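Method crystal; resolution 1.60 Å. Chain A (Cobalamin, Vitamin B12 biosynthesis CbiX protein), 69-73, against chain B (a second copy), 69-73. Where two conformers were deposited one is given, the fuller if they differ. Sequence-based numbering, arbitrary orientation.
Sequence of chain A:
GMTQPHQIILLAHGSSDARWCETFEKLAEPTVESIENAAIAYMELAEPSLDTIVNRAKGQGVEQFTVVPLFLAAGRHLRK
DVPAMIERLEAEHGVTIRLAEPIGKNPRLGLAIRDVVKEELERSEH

Chain A 69-73: PLFLA
Chain B, residues 69-73: PLFLA

Two copies of the same five residues meet around A:Leu72 and B:Leu72, with their chains running roughly antiparallel. These two residues account for most of the 189 Å² buried, at 76 and 70 Å² respectively. A:Leu72 CA and B:Leu72 CA are 7.6 Å apart, the nearest CA pair across the contact. Both CA-to-CB bonds point toward the other stretch, and the side chains pack directly: A:Leu72 CG lies 3.7 Å from B:Leu72 CG. Both leucines are mt rotamers, with chi1 near -62° and chi2 at 174°. Their phi/psi values are -68/-33 in A and -74/-33 in B.

Each leucine also extends a methyl to the opposing backbone. A:Leu72 CD1 is 3.5 Å from B:Leu70 O. Reciprocally, B:Leu72 CD1 is 3.6 Å from A:Leu70 O. These are van der Waals contacts; no hydrogen bond crosses between the stretches.

A:Leu70 and B:Leu70 bury about 20 Å² each. Their CA-to-CB bonds point sideways, both are mt, and phi/psi is close to -85/65. Each turn carries a weak hydrogen bond, A:Phe71 N to A:Pro69 O and B:Phe71 N to B:Pro69 O, both 3.0 Å. The CA-to-CB bonds of A:Phe71 (phi/psi -127/133) and B:Phe71 (-133/136) point away. Both chi1 are m; chi2 is -29° in the given conformer of A:Phe71, 80° in B:Phe71.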

# COMPACT_ATOMS: atom_id res chain seq x y z
N PRO A 69 1.32 -9.18 -5.48
CA PRO A 69 2.02 -8.51 -4.37
C PRO A 69 1.22 -7.41 -3.73
O PRO A 69 0.77 -6.49 -4.42
CB PRO A 69 3.29 -7.96 -5.03
CG PRO A 69 3.43 -8.76 -6.26
CD PRO A 69 2.02 -8.95 -6.76
N LEU A 70 1.01 -7.51 -2.41
CA LEU A 70 0.34 -6.47 -1.61
C LEU A 70 1.36 -5.39 -1.21
O LEU A 70 1.72 -5.27 -0.04
CB LEU A 70 -0.30 -7.08 -0.36
CG LEU A 70 -1.36 -8.11 -0.55
CD1 LEU A 70 -2.02 -8.37 0.85
CD2 LEU A 70 -2.43 -7.69 -1.65
N PHE A 71 1.84 -4.69 -2.24
CA PHE A 71 2.85 -3.63 -2.12
C PHE A 71 2.26 -2.43 -2.81
O PHE A 71 1.79 -2.55 -3.96
CB PHE A 71 4.16 -3.89 -2.92
CG PHE A 71 4.87 -5.19 -2.63
CD1 PHE A 71 4.80 -5.82 -1.40
CD2 PHE A 71 5.65 -5.77 -3.64
CE1 PHE A 71 5.49 -7.02 -1.18
CE2 PHE A 71 6.32 -6.94 -3.42
CZ PHE A 71 6.25 -7.57 -2.21
N LEU A 72 2.33 -1.25 -2.18
CA LEU A 72 2.03 -0.02 -2.91
C LEU A 72 3.06 0.31 -3.97
O LEU A 72 2.72 0.91 -4.97
CB LEU A 72 1.80 1.17 -1.98
CG LEU A 72 0.61 1.01 -1.00
CD1 LEU A 72 0.50 2.15 0.01
CD2 LEU A 72 -0.68 0.93 -1.82
N ALA A 73 4.33 -0.03 -3.71
CA ALA A 73 5.37 0.10 -4.72
C ALA A 73 6.50 -0.87 -4.46
O ALA A 73 6.68 -1.32 -3.33
CB ALA A 73 5.90 1.51 -4.75
N PRO B 69 -1.58 9.15 5.70
CA PRO B 69 -0.43 8.31 5.34
C PRO B 69 -0.72 7.30 4.24
O PRO B 69 -1.65 6.51 4.35
CB PRO B 69 -0.05 7.64 6.66
CG PRO B 69 -0.67 8.44 7.72
CD PRO B 69 -1.96 8.93 7.09
N LEU B 70 0.07 7.32 3.18
CA LEU B 70 -0.05 6.39 2.05
C LEU B 70 0.76 5.12 2.38
O LEU B 70 1.82 4.82 1.79
CB LEU B 70 0.42 6.98 0.73
CG LEU B 70 -0.41 8.11 0.16
CD1 LEU B 70 0.12 8.53 -1.21
CD2 LEU B 70 -1.93 7.79 0.14
N PHE B 71 0.28 4.46 3.40
CA PHE B 71 0.91 3.26 4.01
C PHE B 71 -0.18 2.22 4.21
O PHE B 71 -1.28 2.52 4.73
CB PHE B 71 1.55 3.56 5.37
CG PHE B 71 2.78 4.38 5.29
CD1 PHE B 71 2.72 5.74 5.13
CD2 PHE B 71 4.04 3.78 5.37
CE1 PHE B 71 3.86 6.51 5.06
CE2 PHE B 71 5.18 4.54 5.29
CZ PHE B 71 5.09 5.92 5.13
N LEU B 72 0.13 0.97 3.85
CA LEU B 72 -0.79 -0.12 4.17
C LEU B 72 -0.79 -0.50 5.63
O LEU B 72 -1.81 -0.97 6.14
CB LEU B 72 -0.44 -1.34 3.30
CG LEU B 72 -0.60 -1.15 1.79
CD1 LEU B 72 -0.09 -2.38 1.06
CD2 LEU B 72 -2.07 -0.95 1.44
N ALA B 73 0.36 -0.36 6.28
CA ALA B 73 0.43 -0.54 7.71
C ALA B 73 1.55 0.33 8.21
O ALA B 73 2.56 0.52 7.51
CB ALA B 73 0.67 -2.00 8.09